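Local coordinates for protein 6-phospho-beta-d glycosidase (PDB 5FOO) that probably hydrolyses 6-phospho-beta-glucosides as a retaining glycoside hydrolase of family 1, and is caught here covalently bound to 6-phosphocyclophellitol, at residues 159-165 and 293-299; 365-369 and 413-417. The protein carries 1 engineered substitution. All coordinates share one frame; numbering follows the deposited sequence.

Contact 1. Residues 159-165 and 293-299; sequences DWFVHNE and YLGLNFY. With JAZ (6-phosphocyclophellitol), chain G; EDO (1,2-ethanediol), chain H.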
ATOM      1  N   ASP A 159      -9.343 -11.135  -7.122  1.00 23.23           N
ATOM      2  CA  ASP A 159      -8.452 -10.784  -6.027  1.00 25.52           C
ATOM      3  C   ASP A 159      -8.475  -9.282  -5.841  1.00 26.45           C
ATOM      4  O   ASP A 159      -7.905  -8.547  -6.646  1.00 26.38           O
ATOM      5  CB  ASP A 159      -7.042 -11.231  -6.332  1.00 24.89           C
ATOM      6  CG  ASP A 159      -6.898 -12.746  -6.297  1.00 27.01           C
ATOM      7  OD1 ASP A 159      -6.805 -13.362  -5.206  1.00 27.79           O
ATOM      8  OD2 ASP A 159      -6.826 -13.285  -7.422  1.00 26.62           O
ATOM      9  N   TRP A 160      -9.135  -8.851  -4.781  1.00 24.25           N
ATOM     10  CA  TRP A 160      -9.481  -7.485  -4.595  1.00 26.74           C
ATOM     11  C   TRP A 160      -8.939  -6.965  -3.234  1.00 25.01           C
ATOM     12  O   TRP A 160      -8.939  -7.692  -2.247  1.00 25.78           O
ATOM     13  CB  TRP A 160     -10.998  -7.361  -4.593  1.00 26.93           C
ATOM     14  CG  TRP A 160     -11.667  -7.599  -5.869  1.00 25.78           C
ATOM     15  CD1 TRP A 160     -12.281  -8.775  -6.267  1.00 26.29           C
ATOM     16  CD2 TRP A 160     -11.844  -6.678  -6.931  1.00 25.77           C
ATOM     17  NE1 TRP A 160     -12.826  -8.620  -7.525  1.00 25.40           N
ATOM     18  CE2 TRP A 160     -12.598  -7.334  -7.946  1.00 26.53           C
ATOM     19  CE3 TRP A 160     -11.433  -5.367  -7.156  1.00 27.24           C
ATOM     20  CZ2 TRP A 160     -12.941  -6.706  -9.145  1.00 24.76           C
ATOM     21  CZ3 TRP A 160     -11.812  -4.750  -8.351  1.00 29.04           C
ATOM     22  CH2 TRP A 160     -12.524  -5.435  -9.330  1.00 28.22           C
ATOM     23  N   PHE A 161      -8.561  -5.695  -3.203  1.00 25.14           N
ATOM     24  CA  PHE A 161      -8.106  -5.030  -2.006  1.00 24.37           C
ATOM     25  C   PHE A 161      -8.721  -3.647  -1.898  1.00 22.41           C
ATOM     26  O   PHE A 161      -8.826  -2.939  -2.868  1.00 21.75           O
ATOM     27  CB  PHE A 161      -6.571  -5.040  -1.985  1.00 26.24           C
ATOM     28  CG  PHE A 161      -5.997  -6.400  -1.743  1.00 25.12           C
ATOM     29  CD1 PHE A 161      -5.865  -6.894  -0.459  1.00 23.48           C
ATOM     30  CD2 PHE A 161      -5.668  -7.214  -2.803  1.00 26.12           C
ATOM     31  CE1 PHE A 161      -5.420  -8.196  -0.226  1.00 25.59           C
ATOM     32  CE2 PHE A 161      -5.189  -8.516  -2.585  1.00 24.62           C
ATOM     33  CZ  PHE A 161      -5.076  -9.007  -1.312  1.00 26.45           C
ATOM     34  N   VAL A 162      -9.166  -3.264  -0.703  1.00 22.74           N
ATOM     35  CA  VAL A 162      -9.957  -2.053  -0.597  1.00 22.46           C
ATOM     36  C   VAL A 162      -9.041  -0.790  -0.532  1.00 22.53           C
ATOM     37  O   VAL A 162      -9.290   0.164  -1.247  1.00 24.68           O
ATOM     38  CB  VAL A 162     -10.943  -2.060   0.601  1.00 24.21           C
ATOM     39  CG1 VAL A 162     -11.742  -0.736   0.609  1.00 25.82           C
ATOM     40  CG2 VAL A 162     -11.961  -3.203   0.499  1.00 26.74           C
ATOM     41  N   HIS A 163      -8.016  -0.811   0.326  1.00 21.76           N
ATOM     42  CA  HIS A 163      -7.065   0.282   0.429  1.00 23.02           C
ATOM     43  C   HIS A 163      -5.639  -0.256   0.419  1.00 24.82           C
ATOM     44  O   HIS A 163      -5.367  -1.398   0.833  1.00 23.76           O
ATOM     45  CB  HIS A 163      -7.185   1.002   1.776  1.00 25.60           C
ATOM     46  CG  HIS A 163      -8.558   1.476   2.152  1.00 23.81           C
ATOM     47  ND1 HIS A 163      -9.172   2.518   1.527  1.00 29.19           N
ATOM     48  CD2 HIS A 163      -9.370   1.119   3.153  1.00 24.18           C
ATOM     49  CE1 HIS A 163     -10.335   2.769   2.090  1.00 26.02           C
ATOM     50  NE2 HIS A 163     -10.486   1.917   3.075  1.00 28.26           N
ATOM     51  N   ASN A 164      -4.717   0.604  -0.003  1.00 24.82           N
ATOM     52  CA  ASN A 164      -3.339   0.494   0.380  1.00 24.76           C
ATOM     53  C   ASN A 164      -3.061   1.409   1.568  1.00 26.86           C
ATOM     54  O   ASN A 164      -3.248   2.629   1.472  1.00 28.20           O
ATOM     55  CB  ASN A 164      -2.448   0.914  -0.777  1.00 26.27           C
ATOM     56  CG  ASN A 164      -0.985   0.886  -0.402  1.00 27.16           C
ATOM     57  OD1 ASN A 164      -0.337  -0.163  -0.449  1.00 30.43           O
ATOM     58  ND2 ASN A 164      -0.460   2.035  -0.015  1.00 28.49           N
ATOM     59  N   GLU A 165      -2.624   0.824   2.654  1.00 24.19           N
ATOM     60  CA  GLU A 165      -2.132   1.533   3.845  1.00 28.91           C
ATOM     61  C   GLU A 165      -2.966   2.736   4.259  1.00 26.98           C
ATOM     62  O   GLU A 165      -2.528   3.913   4.160  1.00 24.88           O
ATOM     63  CB  GLU A 165      -0.671   1.933   3.687  1.00 28.78           C
ATOM     64  CG  GLU A 165       0.289   0.807   3.435  1.00 30.64           C
ATOM     65  CD  GLU A 165       1.679   1.320   2.908  1.00 37.44           C
ATOM     66  OE1 GLU A 165       1.853   2.047   1.823  1.00 34.35           O
ATOM     67  OE2 GLU A 165       2.627   0.940   3.589  1.00 33.95           O
ATOM     68  N   TYR A 293      -8.407 -12.233   3.415  1.00 26.61           N
ATOM     69  CA  TYR A 293      -6.968 -12.287   3.429  1.00 25.02           C
ATOM     70  C   TYR A 293      -6.371 -10.869   3.479  1.00 25.90           C
ATOM     71  O   TYR A 293      -7.110  -9.875   3.396  1.00 22.65           O
ATOM     72  CB  TYR A 293      -6.443 -13.098   2.232  1.00 25.32           C
ATOM     73  CG  TYR A 293      -6.729 -12.670   0.838  1.00 25.06           C
ATOM     74  CD1 TYR A 293      -7.379 -11.509   0.518  1.00 24.67           C
ATOM     75  CD2 TYR A 293      -6.269 -13.468  -0.224  1.00 29.53           C
ATOM     76  CE1 TYR A 293      -7.600 -11.138  -0.773  1.00 24.40           C
ATOM     77  CE2 TYR A 293      -6.505 -13.119  -1.533  1.00 26.34           C
ATOM     78  CZ  TYR A 293      -7.124 -11.925  -1.797  1.00 27.19           C
ATOM     79  OH  TYR A 293      -7.360 -11.561  -3.095  1.00 30.65           O
ATOM     80  N   LEU A 294      -5.064 -10.779   3.664  1.00 24.37           N
ATOM     81  CA  LEU A 294      -4.399  -9.470   3.774  1.00 25.75           C
ATOM     82  C   LEU A 294      -3.227  -9.381   2.867  1.00 26.31           C
ATOM     83  O   LEU A 294      -2.524 -10.383   2.601  1.00 27.38           O
ATOM     84  CB  LEU A 294      -3.869  -9.221   5.165  1.00 23.76           C
ATOM     85  CG  LEU A 294      -4.927  -8.934   6.228  1.00 25.77           C
ATOM     86  CD1 LEU A 294      -4.263  -9.073   7.585  1.00 27.04           C
ATOM     87  CD2 LEU A 294      -5.650  -7.605   6.081  1.00 24.04           C
ATOM     88  N   GLY A 295      -2.976  -8.163   2.437  1.00 21.68           N
ATOM     89  CA  GLY A 295      -1.630  -7.820   2.030  1.00 26.03           C
ATOM     90  C   GLY A 295      -0.971  -7.078   3.160  1.00 24.54           C
ATOM     91  O   GLY A 295      -1.614  -6.229   3.825  1.00 27.18           O
ATOM     92  N   LEU A 296       0.281  -7.416   3.400  1.00 25.33           N
ATOM     93  CA  LEU A 296       1.080  -6.779   4.412  1.00 27.68           C
ATOM     94  C   LEU A 296       2.299  -6.185   3.758  1.00 26.30           C
ATOM     95  O   LEU A 296       3.009  -6.882   3.066  1.00 28.43           O
ATOM     96  CB  LEU A 296       1.517  -7.755   5.493  1.00 27.15           C
ATOM     97  CG  LEU A 296       0.330  -8.281   6.269  1.00 30.68           C
ATOM     98  CD1 LEU A 296       0.851  -9.163   7.378  1.00 31.87           C
ATOM     99  CD2 LEU A 296      -0.544  -7.179   6.867  1.00 31.65           C
ATOM    100  N   ASN A 297       2.488  -4.879   3.937  1.00 26.75           N
ATOM    101  CA  ASN A 297       3.602  -4.132   3.350  1.00 27.15           C
ATOM    102  C   ASN A 297       4.739  -4.038   4.337  1.00 28.28           C
ATOM    103  O   ASN A 297       4.532  -3.789   5.526  1.00 28.83           O
ATOM    104  CB  ASN A 297       3.215  -2.712   2.893  1.00 27.02           C
ATOM    105  CG  ASN A 297       2.220  -2.695   1.729  1.00 27.58           C
ATOM    106  OD1 ASN A 297       2.041  -3.663   0.977  1.00 35.85           O
ATOM    107  ND2 ASN A 297       1.561  -1.584   1.582  1.00 28.83           N
ATOM    108  N   PHE A 298       5.941  -4.286   3.834  1.00 30.31           N
ATOM    109  CA  PHE A 298       7.151  -4.057   4.617  1.00 31.23           C
ATOM    110  C   PHE A 298       8.332  -3.548   3.781  1.00 29.30           C
ATOM    111  O   PHE A 298       8.816  -4.225   2.875  1.00 29.13           O
ATOM    112  CB  PHE A 298       7.614  -5.324   5.366  1.00 30.40           C
ATOM    113  CG  PHE A 298       8.811  -5.063   6.153  1.00 28.89           C
ATOM    114  CD1 PHE A 298       8.697  -4.393   7.362  1.00 31.15           C
ATOM    115  CD2 PHE A 298      10.049  -5.337   5.635  1.00 28.72           C
ATOM    116  CE1 PHE A 298       9.830  -4.065   8.071  1.00 33.45           C
ATOM    117  CE2 PHE A 298      11.180  -5.031   6.317  1.00 29.41           C
ATOM    118  CZ  PHE A 298      11.083  -4.362   7.527  1.00 33.18           C
ATOM    119  N   TYR A 299       8.831  -2.380   4.137  1.00 27.52           N
ATOM    120  CA  TYR A 299      10.010  -1.833   3.420  1.00 29.40           C
ATOM    121  C   TYR A 299      10.985  -1.021   4.311  1.00 32.09           C
ATOM    122  O   TYR A 299      12.082  -0.732   3.872  1.00 34.04           O
ATOM    123  CB  TYR A 299       9.560  -0.997   2.214  1.00 30.07           C
ATOM    124  CG  TYR A 299       8.450  -0.068   2.563  1.00 32.10           C
ATOM    125  CD1 TYR A 299       7.129  -0.512   2.546  1.00 32.55           C
ATOM    126  CD2 TYR A 299       8.699   1.254   2.978  1.00 31.07           C
ATOM    127  CE1 TYR A 299       6.082   0.331   2.918  1.00 33.85           C
ATOM    128  CE2 TYR A 299       7.641   2.084   3.340  1.00 34.08           C
ATOM    129  CZ  TYR A 299       6.351   1.611   3.317  1.00 33.96           C
ATOM    130  OH  TYR A 299       5.277   2.392   3.643  1.00 42.01           O
TER
HETATM  131  C2  JAZ G1464       5.568   3.951  -2.427  1.00 26.07           C
HETATM  132  C3  JAZ G1464       4.287   3.093  -2.499  1.00 26.17           C
HETATM  133  C4  JAZ G1464       3.838   2.679  -1.102  1.00 27.23           C
HETATM  134  C5  JAZ G1464       4.909   1.902  -0.350  1.00 27.97           C
HETATM  135  C6  JAZ G1464       6.219   2.659  -0.358  1.00 27.41           C
HETATM  136  C7  JAZ G1464       6.638   3.092  -1.763  1.00 27.03           C
HETATM  137  C8  JAZ G1464       8.029   3.721  -1.787  1.00 30.22           C
HETATM  138  O9  JAZ G1464       7.970   4.906  -0.997  1.00 31.84           O
HETATM  139  P10 JAZ G1464       8.913   6.129  -1.372  1.00 33.46           P
HETATM  140  O11 JAZ G1464       8.539   7.176  -0.383  1.00 38.26           O
HETATM  141  O12 JAZ G1464       8.861   6.429  -2.812  1.00 44.00           O
HETATM  142  O13 JAZ G1464      10.282   5.651  -1.160  1.00 33.99           O
HETATM  143  O14 JAZ G1464       6.139   3.772   0.542  1.00 29.32           O
HETATM  144  O15 JAZ G1464       6.033   4.283  -3.740  1.00 26.66           O
HETATM  145  O16 JAZ G1464       3.292   3.896  -3.082  1.00 27.02           O
HETATM  146  O17 JAZ G1464       2.644   1.920  -1.181  1.00 29.49           O
HETATM  147  C1  EDO H1465      -8.102 -16.222  -6.065  0.80 33.61           C
HETATM  148  O1  EDO H1465      -7.320 -15.847  -4.933  0.80 33.69           O
HETATM  149  C2  EDO H1465      -9.476 -16.645  -5.662  0.80 35.81           C
HETATM  150  O2  EDO H1465      -9.633 -16.179  -4.346  0.80 37.04           O
HETATM  151  O   HOH W   1       3.734   4.476   2.018  1.00 25.78           O
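Phe161 lays its ring beside that of Tyr293, planes 10° apart but slid so far that they barely overlap; the rim atoms Phe161 CZ and Tyr293 CE1 meet at 3.3 Å. The pair lies inside the (beta/alpha)8 barrel typical of family 1, joining strands 159-161 and 293-297, which strand 218-224 separates in barrel order. Tyr293 CG stands between its backbone N and carbonyl carbon (chi1 61°), which swings the phenol in toward Asp159. There Tyr293 OH donates to the anti lone pair of Asp159 OD1 at 2.8 Å, while Arg112 forms a salt bridge with OD2, so the buried carboxylate is held from both oxygens.

Farther along, the chain turns at Val162 and reaches Asn164-Glu165, part of the NEP sequence characteristic of the family, whose glutamate is probably the acid/base. An amide suits position 164 because it can both accept and donate: Asn297 ND2 reaches Asn164 OD1 at 3.1 Å, while Asn164 ND2 gives a bond to Glu165 OE1 and a weak one to inhibitor O17. Asn297 OD1 is hydrogen-bonded to Ser365 OG, so both ends of that amide are engaged. Glu165 OE2 is also bonded to Asn224. Inhibitor C6 lies over one face of the Tyr299 ring, while Glu165 OE2 sits at the ring's edge, 3.0 Å from Tyr299 OH.

Contact 2. Residues 365-369 and 413-417; sequences SENGV and YHVWT. With JAZ (6-phosphocyclophellitol), chain G.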
ATOM      1  N   SER A 365       3.038  -7.749   0.323  1.00 26.60           N
ATOM      2  CA  SER A 365       2.444  -7.074  -0.828  1.00 26.81           C
ATOM      3  C   SER A 365       3.251  -5.913  -1.368  1.00 28.41           C
ATOM      4  O   SER A 365       2.922  -5.389  -2.476  1.00 24.39           O
ATOM      5  CB  SER A 365       1.002  -6.619  -0.471  1.00 28.46           C
ATOM      6  OG  SER A 365       0.968  -6.122   0.875  1.00 28.54           O
ATOM      7  N   GLU A 366       4.301  -5.512  -0.640  1.00 26.07           N
ATOM      8  CA  GLU A 366       5.144  -4.416  -1.116  1.00 28.09           C
ATOM      9  C   GLU A 366       6.483  -4.522  -0.381  1.00 26.66           C
ATOM     10  O   GLU A 366       6.558  -4.293   0.792  1.00 26.56           O
ATOM     11  CB  GLU A 366       4.470  -3.061  -0.791  1.00 26.29           C
ATOM     12  CG  GLU A 366       5.268  -1.805  -1.126  1.00 30.85           C
ATOM     13  CD  GLU A 366       4.804  -0.520  -0.447  1.00 29.02           C
ATOM     14  OE1 GLU A 366       4.162  -0.542   0.604  1.00 28.43           O
ATOM     15  OE2 GLU A 366       5.160   0.632  -1.047  1.00 30.61           O
ATOM     16  N   ASN A 367       7.527  -4.896  -1.075  1.00 26.43           N
ATOM     17  CA  ASN A 367       8.823  -5.004  -0.435  1.00 27.59           C
ATOM     18  C   ASN A 367       9.778  -4.614  -1.500  1.00 26.22           C
ATOM     19  O   ASN A 367       9.716  -5.182  -2.550  1.00 28.20           O
ATOM     20  CB  ASN A 367       9.098  -6.440   0.047  1.00 28.87           C
ATOM     21  CG  ASN A 367      10.465  -6.613   0.609  1.00 26.84           C
ATOM     22  OD1 ASN A 367      11.308  -7.279   0.028  1.00 28.87           O
ATOM     23  ND2 ASN A 367      10.698  -6.001   1.740  1.00 27.45           N
ATOM     24  N   GLY A 368      10.634  -3.620  -1.232  1.00 25.58           N
ATOM     25  CA  GLY A 368      11.638  -3.174  -2.173  1.00 24.80           C
ATOM     26  C   GLY A 368      12.534  -2.133  -1.547  1.00 24.91           C
ATOM     27  O   GLY A 368      12.374  -1.763  -0.354  1.00 26.01           O
ATOM     28  N   VAL A 369      13.491  -1.710  -2.350  1.00 25.77           N
ATOM     29  CA  VAL A 369      14.524  -0.747  -1.943  1.00 25.62           C
ATOM     30  C   VAL A 369      14.746   0.261  -3.081  1.00 26.92           C
ATOM     31  O   VAL A 369      14.859  -0.095  -4.270  1.00 26.98           O
ATOM     32  CB  VAL A 369      15.868  -1.426  -1.544  1.00 27.64           C
ATOM     33  CG1 VAL A 369      16.525  -2.168  -2.699  1.00 26.32           C
ATOM     34  CG2 VAL A 369      16.825  -0.363  -0.975  1.00 28.04           C
ATOM     35  N   TYR A 413       4.640 -12.955  -2.716  1.00 28.54           N
ATOM     36  CA  TYR A 413       5.641 -11.902  -2.553  1.00 26.34           C
ATOM     37  C   TYR A 413       5.617 -11.010  -3.780  1.00 28.94           C
ATOM     38  O   TYR A 413       5.746 -11.460  -4.915  1.00 30.42           O
ATOM     39  CB  TYR A 413       6.985 -12.549  -2.403  1.00 25.60           C
ATOM     40  CG  TYR A 413       8.135 -11.590  -2.273  1.00 27.80           C
ATOM     41  CD1 TYR A 413       8.386 -10.898  -1.088  1.00 29.07           C
ATOM     42  CD2 TYR A 413       8.975 -11.369  -3.323  1.00 27.66           C
ATOM     43  CE1 TYR A 413       9.463 -10.055  -0.984  1.00 30.36           C
ATOM     44  CE2 TYR A 413      10.036 -10.534  -3.208  1.00 29.39           C
ATOM     45  CZ  TYR A 413      10.281  -9.870  -2.059  1.00 30.54           C
ATOM     46  OH  TYR A 413      11.372  -9.017  -2.052  1.00 27.45           O
ATOM     47  N   HIS A 414       5.361  -9.739  -3.554  1.00 27.21           N
ATOM     48  CA  HIS A 414       5.316  -8.745  -4.597  1.00 25.00           C
ATOM     49  C   HIS A 414       6.453  -7.686  -4.297  1.00 26.83           C
ATOM     50  O   HIS A 414       6.485  -7.047  -3.262  1.00 24.73           O
ATOM     51  CB  HIS A 414       3.911  -8.082  -4.653  1.00 27.77           C
ATOM     52  CG  HIS A 414       2.931  -8.754  -5.562  1.00 27.83           C
ATOM     53  ND1 HIS A 414       1.745  -8.167  -5.932  1.00 30.91           N
ATOM     54  CD2 HIS A 414       2.979  -9.945  -6.217  1.00 28.18           C
ATOM     55  CE1 HIS A 414       1.097  -8.968  -6.763  1.00 27.33           C
ATOM     56  NE2 HIS A 414       1.833 -10.056  -6.947  1.00 27.64           N
ATOM     57  N   VAL A 415       7.329  -7.500  -5.263  1.00 27.85           N
ATOM     58  CA  VAL A 415       8.356  -6.510  -5.234  1.00 28.34           C
ATOM     59  C   VAL A 415       7.723  -5.122  -5.549  1.00 28.48           C
ATOM     60  O   VAL A 415       7.038  -4.930  -6.550  1.00 25.65           O
ATOM     61  CB  VAL A 415       9.459  -6.794  -6.268  1.00 28.30           C
ATOM     62  CG1 VAL A 415      10.526  -5.702  -6.140  1.00 33.48           C
ATOM     63  CG2 VAL A 415      10.099  -8.159  -6.040  1.00 30.31           C
ATOM     64  N   TRP A 416       8.010  -4.143  -4.694  1.00 28.55           N
ATOM     65  CA  TRP A 416       7.841  -2.752  -5.072  1.00 24.40           C
ATOM     66  C   TRP A 416       9.087  -2.201  -5.804  1.00 23.87           C
ATOM     67  O   TRP A 416      10.148  -2.153  -5.153  1.00 27.16           O
ATOM     68  CB  TRP A 416       7.504  -1.866  -3.889  1.00 26.45           C
ATOM     69  CG  TRP A 416       7.091  -0.526  -4.414  1.00 27.38           C
ATOM     70  CD1 TRP A 416       7.907   0.560  -4.728  1.00 25.96           C
ATOM     71  CD2 TRP A 416       5.806  -0.165  -4.732  1.00 26.52           C
ATOM     72  NE1 TRP A 416       7.152   1.568  -5.267  1.00 26.84           N
ATOM     73  CE2 TRP A 416       5.851   1.170  -5.247  1.00 27.61           C
ATOM     74  CE3 TRP A 416       4.575  -0.806  -4.602  1.00 26.99           C
ATOM     75  CZ2 TRP A 416       4.722   1.827  -5.659  1.00 30.22           C
ATOM     76  CZ3 TRP A 416       3.443  -0.148  -5.001  1.00 25.71           C
ATOM     77  CH2 TRP A 416       3.502   1.156  -5.505  1.00 29.65           C
ATOM     78  N   THR A 417       9.131  -2.376  -7.106  1.00 24.19           N
ATOM     79  CA  THR A 417       8.063  -2.099  -8.055  1.00 24.68           C
ATOM     80  C   THR A 417       8.561  -2.734  -9.373  1.00 25.91           C
ATOM     81  O   THR A 417       9.776  -2.782  -9.604  1.00 28.68           O
ATOM     82  CB  THR A 417       7.609  -0.661  -8.154  1.00 29.32           C
ATOM     83  OG1 THR A 417       6.314  -0.642  -8.764  1.00 25.47           O
ATOM     84  CG2 THR A 417       8.609   0.150  -8.949  1.00 29.93           C
TER
HETATM   85  C2  JAZ G1464       5.568   3.951  -2.427  1.00 26.07           C
HETATM   86  C3  JAZ G1464       4.287   3.093  -2.499  1.00 26.17           C
HETATM   87  C4  JAZ G1464       3.838   2.679  -1.102  1.00 27.23           C
HETATM   88  C5  JAZ G1464       4.909   1.902  -0.350  1.00 27.97           C
HETATM   89  C6  JAZ G1464       6.219   2.659  -0.358  1.00 27.41           C
HETATM   90  C7  JAZ G1464       6.638   3.092  -1.763  1.00 27.03           C
HETATM   91  C8  JAZ G1464       8.029   3.721  -1.787  1.00 30.22           C
HETATM   92  O9  JAZ G1464       7.970   4.906  -0.997  1.00 31.84           O
HETATM   93  P10 JAZ G1464       8.913   6.129  -1.372  1.00 33.46           P
HETATM   94  O11 JAZ G1464       8.539   7.176  -0.383  1.00 38.26           O
HETATM   95  O12 JAZ G1464       8.861   6.429  -2.812  1.00 44.00           O
HETATM   96  O13 JAZ G1464      10.282   5.651  -1.160  1.00 33.99           O
HETATM   97  O14 JAZ G1464       6.139   3.772   0.542  1.00 29.32           O
HETATM   98  O15 JAZ G1464       6.033   4.283  -3.740  1.00 26.66           O
HETATM   99  O16 JAZ G1464       3.292   3.896  -3.082  1.00 27.02           O
HETATM  100  O17 JAZ G1464       2.644   1.920  -1.181  1.00 29.49           O
HETATM  101  O   HOH W   2       0.944  -6.350  -4.049  1.00 19.59           O
HETATM  102  O   HOH W   3      12.976  -2.679  -5.341  1.00 29.88           O
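The carbonyl oxygen of Asn367 is gripped twice from the neighbouring strand: Trp416 N donates to it at 2.9 Å, and Val415 CA brings a C-H to the same Asn367 O at 3.3 Å. This is the parallel bridge between strands 362-367 and 410-416, the last two staves of the (beta/alpha)8 barrel, and a weak bond from Asn367 N to His414 O completes it. The side chain of Asn367 is held too: Tyr413 OH donates to OD1 at 2.7 Å, in the carbonyl plane on a lone pair, while ND2 bonds to Phe298 O. An amide, with an acceptor and a donor, can reach strand 410-416 on one side and the chain just after strand 293-297 on the other. A water sits between Ser365 O and His414 ND1, 2.7 Å from the latter, and His414 NE2 is held by Ser72. Gly368 offers a bare CA to Trp416 O, which approaches so closely that a side chain would collide with it.

At the C-terminal end of the barrel, Glu366 of the ENG sequence is covalently bound to the inhibitor, as expected of the family 1 nucleophile. With CG anti to the backbone N (chi1 176°) and the chain extended, its carboxylate is carried to the ligand. The CG methylene packs on Trp416 CB, and OE2 stands over one face of the indole, carboxylate and ring planes 66° apart. That broad flat surface suits a sugar platform: inhibitor C3 lies 3.4 Å above the same face. The ester-type link itself, Glu366 OE2 to inhibitor C5, measures 1.5 Å.

From the N terminus, the chain first builds three barrel strands and then lays down 159-165, the opening side of contact 1. A long, mostly helical excursion that includes strand 218-224 follows before 293-299 closes that loop. Contact 2 opens only afterwards, at 365-369, and closes at 413-417 around helix 387-405, so the two loops run in series, neither enclosing nor crossing the other. Strands 293-297 and 362-367 are neighbours in the barrel and stitch the contacts together, and just beyond the first of them Tyr299 packs against Glu366. Both contacts reach the inhibitor, bringing Glu165, just after strand 163-164, and Glu366, on strand 362-367, into one pocket.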